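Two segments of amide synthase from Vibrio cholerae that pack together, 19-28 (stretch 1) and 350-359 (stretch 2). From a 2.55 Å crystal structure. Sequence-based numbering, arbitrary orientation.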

ATOM      1  N   ASN A  19      29.122  28.774  -7.948  1.00 64.13           N
ATOM      2  CA  ASN A  19      28.366  27.561  -8.243  1.00 64.19           C
ATOM      3  C   ASN A  19      28.803  26.433  -7.321  1.00 60.88           C
ATOM      4  O   ASN A  19      29.722  25.690  -7.639  1.00 59.96           O
ATOM      5  CB  ASN A  19      28.576  27.152  -9.710  1.00 63.76           C
ATOM      6  N   LEU A  20      28.125  26.303  -6.187  1.00 57.66           N
ATOM      7  CA  LEU A  20      28.444  25.275  -5.203  1.00 54.95           C
ATOM      8  C   LEU A  20      27.814  23.914  -5.471  1.00 54.28           C
ATOM      9  O   LEU A  20      28.416  22.878  -5.203  1.00 51.83           O
ATOM     10  CB  LEU A  20      27.995  25.738  -3.820  1.00 50.17           C
ATOM     11  CG  LEU A  20      28.827  26.823  -3.157  1.00 53.84           C
ATOM     12  CD1 LEU A  20      28.025  27.493  -2.057  1.00 56.04           C
ATOM     13  CD2 LEU A  20      30.090  26.197  -2.598  1.00 57.03           C
ATOM     14  N   ASP A  21      26.597  23.916  -5.998  1.00 51.44           N
ATOM     15  CA  ASP A  21      25.893  22.668  -6.222  1.00 45.53           C
ATOM     16  C   ASP A  21      25.516  22.382  -7.660  1.00 42.73           C
ATOM     17  O   ASP A  21      24.346  22.347  -8.011  1.00 45.74           O
ATOM     18  CB  ASP A  21      24.658  22.661  -5.324  1.00 43.49           C
ATOM     19  CG  ASP A  21      25.015  22.887  -3.871  1.00 36.91           C
ATOM     20  OD1 ASP A  21      25.808  22.088  -3.336  1.00 38.55           O
ATOM     21  OD2 ASP A  21      24.523  23.858  -3.269  1.00 35.87           O
ATOM     22  N   THR A  22      26.529  22.170  -8.487  1.00 45.30           N
ATOM     23  CA  THR A  22      26.339  21.885  -9.900  1.00 41.50           C
ATOM     24  C   THR A  22      26.583  20.405 -10.167  1.00 44.06           C
ATOM     25  O   THR A  22      27.313  19.746  -9.432  1.00 43.91           O
ATOM     26  CB  THR A  22      27.337  22.678 -10.759  1.00 43.64           C
ATOM     27  OG1 THR A  22      27.136  24.086 -10.570  1.00 48.19           O
ATOM     28  CG2 THR A  22      27.168  22.335 -12.219  1.00 48.20           C
ATOM     29  N   VAL A  23      25.965  19.886 -11.217  1.00 39.69           N
ATOM     30  CA  VAL A  23      26.160  18.493 -11.601  1.00 38.95           C
ATOM     31  C   VAL A  23      26.484  18.499 -13.095  1.00 35.77           C
ATOM     32  O   VAL A  23      25.664  18.905 -13.929  1.00 36.34           O
ATOM     33  CB  VAL A  23      24.889  17.640 -11.382  1.00 40.11           C
ATOM     34  CG1 VAL A  23      25.240  16.164 -11.475  1.00 41.37           C
ATOM     35  CG2 VAL A  23      24.272  17.948 -10.047  1.00 50.80           C
ATOM     36  N   ALA A  24      27.686  18.073 -13.437  1.00 29.68           N
ATOM     37  CA  ALA A  24      28.069  18.038 -14.839  1.00 28.24           C
ATOM     38  C   ALA A  24      28.778  16.742 -15.195  1.00 30.42           C
ATOM     39  O   ALA A  24      29.647  16.259 -14.455  1.00 33.80           O
ATOM     40  CB  ALA A  24      28.964  19.250 -15.189  1.00 19.15           C
ATOM     41  N   HIS A  25      28.374  16.165 -16.321  1.00 29.49           N
ATOM     42  CA  HIS A  25      28.982  14.940 -16.819  1.00 29.98           C
ATOM     43  C   HIS A  25      29.410  15.151 -18.267  1.00 29.65           C
ATOM     44  O   HIS A  25      28.848  15.970 -18.984  1.00 33.81           O
ATOM     45  CB  HIS A  25      28.000  13.770 -16.777  1.00 28.23           C
ATOM     46  CG  HIS A  25      27.737  13.228 -15.407  1.00 37.99           C
ATOM     47  ND1 HIS A  25      27.440  11.900 -15.183  1.00 35.36           N
ATOM     48  CD2 HIS A  25      27.697  13.832 -14.195  1.00 39.01           C
ATOM     49  CE1 HIS A  25      27.230  11.709 -13.893  1.00 36.36           C
ATOM     50  NE2 HIS A  25      27.379  12.865 -13.271  1.00 41.37           N
ATOM     51  N   SER A  26      30.425  14.425 -18.695  1.00 31.66           N
ATOM     52  CA  SER A  26      30.841  14.515 -20.072  1.00 29.08           C
ATOM     53  C   SER A  26      30.862  13.085 -20.555  1.00 31.61           C
ATOM     54  O   SER A  26      31.280  12.170 -19.833  1.00 28.54           O
ATOM     55  CB  SER A  26      32.225  15.150 -20.211  1.00 27.46           C
ATOM     56  OG  SER A  26      33.233  14.294 -19.736  1.00 32.49           O
ATOM     57  N   LEU A  27      30.362  12.889 -21.768  1.00 33.97           N
ATOM     58  CA  LEU A  27      30.334  11.569 -22.369  1.00 30.39           C
ATOM     59  C   LEU A  27      31.229  11.635 -23.592  1.00 32.32           C
ATOM     60  O   LEU A  27      31.127  12.559 -24.410  1.00 36.41           O
ATOM     61  CB  LEU A  27      28.903  11.199 -22.764  1.00 32.08           C
ATOM     62  CG  LEU A  27      27.893  11.057 -21.618  1.00 38.38           C
ATOM     63  CD1 LEU A  27      26.538  10.641 -22.178  1.00 31.07           C
ATOM     64  CD2 LEU A  27      28.396  10.027 -20.605  1.00 31.06           C
ATOM     65  N   ARG A  28      32.143  10.688 -23.703  1.00 34.94           N
ATOM     66  CA  ARG A  28      33.023  10.683 -24.852  1.00 41.10           C
ATOM     67  C   ARG A  28      32.742   9.391 -25.569  1.00 42.60           C
ATOM     68  O   ARG A  28      32.923   8.293 -25.023  1.00 33.51           O
ATOM     69  CB  ARG A  28      34.497  10.764 -24.447  1.00 49.29           C
ATOM     70  CG  ARG A  28      35.398  11.271 -25.583  1.00 58.63           C
ATOM     71  CD  ARG A  28      36.839  11.488 -25.128  1.00 71.20           C
ATOM     72  NE  ARG A  28      37.546  10.232 -24.891  1.00 78.16           N
ATOM     73  CZ  ARG A  28      38.186   9.553 -25.834  1.00 82.98           C
ATOM     74  NH1 ARG A  28      38.212  10.017 -27.080  1.00 79.00           N
ATOM     75  NH2 ARG A  28      38.789   8.407 -25.533  1.00 85.22           N
ATOM     76  N   GLU A 350      33.223   6.789 -22.492  1.00 35.20           N
ATOM     77  CA  GLU A 350      34.069   7.186 -21.382  1.00 41.46           C
ATOM     78  C   GLU A 350      33.280   8.301 -20.689  1.00 40.21           C
ATOM     79  O   GLU A 350      33.052   9.378 -21.254  1.00 40.90           O
ATOM     80  CB  GLU A 350      35.426   7.684 -21.908  1.00 45.46           C
ATOM     81  CG  GLU A 350      36.321   8.377 -20.877  1.00 61.37           C
ATOM     82  CD  GLU A 350      37.594   8.959 -21.504  1.00 69.92           C
ATOM     83  OE1 GLU A 350      38.474   8.164 -21.910  1.00 71.54           O
ATOM     84  OE2 GLU A 350      37.705  10.208 -21.600  1.00 63.22           O
ATOM     85  N   LEU A 351      32.827   8.023 -19.475  1.00 35.10           N
ATOM     86  CA  LEU A 351      32.052   9.000 -18.719  1.00 32.10           C
ATOM     87  C   LEU A 351      32.963   9.749 -17.764  1.00 32.31           C
ATOM     88  O   LEU A 351      33.860   9.160 -17.160  1.00 32.14           O
ATOM     89  CB  LEU A 351      30.956   8.275 -17.941  1.00 34.77           C
ATOM     90  CG  LEU A 351      29.842   9.079 -17.273  1.00 37.54           C
ATOM     91  CD1 LEU A 351      28.667   8.136 -16.964  1.00 29.74           C
ATOM     92  CD2 LEU A 351      30.366   9.769 -16.027  1.00 26.61           C
ATOM     93  N   LYS A 352      32.764  11.050 -17.627  1.00 35.50           N
ATOM     94  CA  LYS A 352      33.608  11.798 -16.706  1.00 35.27           C
ATOM     95  C   LYS A 352      32.779  12.787 -15.889  1.00 37.16           C
ATOM     96  O   LYS A 352      32.067  13.640 -16.442  1.00 38.76           O
ATOM     97  CB  LYS A 352      34.726  12.519 -17.471  1.00 35.24           C
ATOM     98  CG  LYS A 352      35.919  12.950 -16.591  1.00 55.73           C
ATOM     99  CD  LYS A 352      36.933  13.856 -17.360  1.00 61.97           C
ATOM    100  CE  LYS A 352      38.056  14.414 -16.461  1.00 51.53           C
ATOM    101  NZ  LYS A 352      38.565  15.712 -16.988  1.00 48.26           N
ATOM    102  N   VAL A 353      32.848  12.638 -14.567  1.00 32.79           N
ATOM    103  CA  VAL A 353      32.139  13.513 -13.636  1.00 31.52           C
ATOM    104  C   VAL A 353      32.950  14.805 -13.540  1.00 35.27           C
ATOM    105  O   VAL A 353      34.063  14.792 -13.037  1.00 34.17           O
ATOM    106  CB  VAL A 353      32.033  12.855 -12.235  1.00 30.70           C
ATOM    107  CG1 VAL A 353      31.370  13.804 -11.265  1.00 24.82           C
ATOM    108  CG2 VAL A 353      31.245  11.545 -12.322  1.00 25.89           C
ATOM    109  N   LEU A 354      32.397  15.909 -14.041  1.00 36.14           N
ATOM    110  CA  LEU A 354      33.088  17.194 -14.052  1.00 34.09           C
ATOM    111  C   LEU A 354      32.729  18.065 -12.876  1.00 42.10           C
ATOM    112  O   LEU A 354      33.470  18.998 -12.538  1.00 44.86           O
ATOM    113  CB  LEU A 354      32.765  17.963 -15.330  1.00 28.72           C
ATOM    114  CG  LEU A 354      33.197  17.297 -16.625  1.00 32.84           C
ATOM    115  CD1 LEU A 354      32.738  18.142 -17.806  1.00 27.74           C
ATOM    116  CD2 LEU A 354      34.704  17.135 -16.621  1.00 32.04           C
ATOM    117  N   ALA A 355      31.577  17.776 -12.277  1.00 44.66           N
ATOM    118  CA  ALA A 355      31.090  18.505 -11.113  1.00 42.70           C
ATOM    119  C   ALA A 355      30.044  17.646 -10.412  1.00 48.26           C
ATOM    120  O   ALA A 355      29.280  16.921 -11.072  1.00 46.56           O
ATOM    121  CB  ALA A 355      30.480  19.832 -11.544  1.00 44.12           C
ATOM    122  N   SER A 356      30.011  17.706  -9.079  1.00 47.78           N
ATOM    123  CA  SER A 356      29.021  16.930  -8.335  1.00 47.34           C
ATOM    124  C   SER A 356      28.798  17.385  -6.913  1.00 50.99           C
ATOM    125  O   SER A 356      28.750  16.574  -5.994  1.00 51.09           O
ATOM    126  CB  SER A 356      29.379  15.451  -8.326  1.00 37.50           C
ATOM    127  OG  SER A 356      30.665  15.272  -7.786  1.00 38.03           O
ATOM    128  N   GLY A 357      28.651  18.688  -6.734  1.00 55.47           N
ATOM    129  CA  GLY A 357      28.400  19.203  -5.412  1.00 61.65           C
ATOM    130  C   GLY A 357      29.661  19.572  -4.676  1.00 69.02           C
ATOM    131  O   GLY A 357      30.713  19.795  -5.278  1.00 66.94           O
ATOM    132  N   SER A 358      29.547  19.624  -3.356  1.00 73.98           N
ATOM    133  CA  SER A 358      30.669  19.987  -2.511  1.00 78.05           C
ATOM    134  C   SER A 358      30.951  18.917  -1.464  1.00 74.59           C
ATOM    135  O   SER A 358      30.032  18.357  -0.854  1.00 72.73           O
ATOM    136  CB  SER A 358      30.384  21.337  -1.848  1.00 83.19           C
ATOM    137  OG  SER A 358      29.030  21.403  -1.432  1.00 88.45           O
ATOM    138  N   ALA A 359      32.235  18.640  -1.271  1.00 71.40           N
ATOM    139  CA  ALA A 359      32.670  17.632  -0.316  1.00 70.97           C
ATOM    140  C   ALA A 359      32.616  18.178   1.106  1.00 66.49           C
ATOM    141  O   ALA A 359      33.118  19.267   1.373  1.00 71.81           O
ATOM    142  CB  ALA A 359      34.096  17.179  -0.656  1.00 64.52           C
TER
HETATM  143  O   HOH W   1      29.402  21.813  -7.877  1.00 41.51           O
HETATM  144  O   HOH W   2      33.936  12.236 -21.143  1.00 33.92           O

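Residues 22-28 and 350-356 run as neighbouring antiparallel β-strands, their axes 170° apart in direction and 4.3 Å apart at closest approach; the contact buries 777 Å², both sides summed. Glu350, Arg28 and Ser26 have the largest areas covered by the other stretch (90, 72 and 69 Å²); Glu350 remains exposed, whereas Ser26 is buried.

Eight of the nine direct hydrogen bonds are between main-chain atoms. At one end Arg28 N donates to Glu350 O (2.9 Å) and Glu350 N to Arg28 O (3.0 Å); two residues along, Ser26 N donates to Lys352 O and Lys352 N to Ser26 O, both at 2.9 Å. The next pair is disturbed by a β-bulge. Ala24 O accepts from both Leu354 N (2.8 Å) and Ala355 N (3.3 Å), while Ala24 N donates to Ala355 O (3.1 Å), so stretch 2 fits an extra residue opposite stretch 1 and the register shifts by one. Leu354, with phi/psi of -96/-21, departs from extended geometry here. Beyond the bulge the ladder frays to a weak bond from Gly357 N to Thr22 O (3.2 Å). Gly357 adopts phi/psi of 91/-159, where a CB would be jammed against the preceding carbonyl oxygen, so glycine suits this position just after the strand.

At the non-hydrogen-bonded positions, CA-H...O contacts fill in: His25 CA to Lys352 O and Leu351 CA to Ser26 O, each 3.4 Å, and Val23 CA to Ala355 O, 3.5 Å.

Apolar side chains pack on both faces. On the face of His25 and Leu27, Leu27 CD2 lies 3.8 Å from Leu351 CG, the ends of both leucines reaching nearer the opposing strand than their CA-to-CB bonds suggest. Val353 CG2 sits over one face of the His25 ring, 4.2 Å from His25 NE2. On the face of Ala24 and Ser26, Ala24 CB lies 4.0 Å from both Ala355 CB and Leu354 CB, and the methyl groups of the two alanines pack directly against each other; Leu354 CD1 extends to 3.9 Å from Ser26 CB.

One salt bridge lies at the Arg28 end of the pairing. Arg28 NE meets Glu350 OE2 at 3.3 Å, also a weak hydrogen bond, with the carboxylate oxygen at the guanidinium edge, near its plane. Both side chains start with chi1 and chi2 in t.

Two waters add bridges. Water 1 donates to Leu20 O (3.0 Å) and accepts from Thr22 N (3.0 Å) and, weakly, from Gly357 N (3.4 Å). Water 2 hydrogen-bonds Ser26 OG (2.6 Å) and donates to Glu350 O (3.0 Å), giving the buried serine hydroxyl a polar partner.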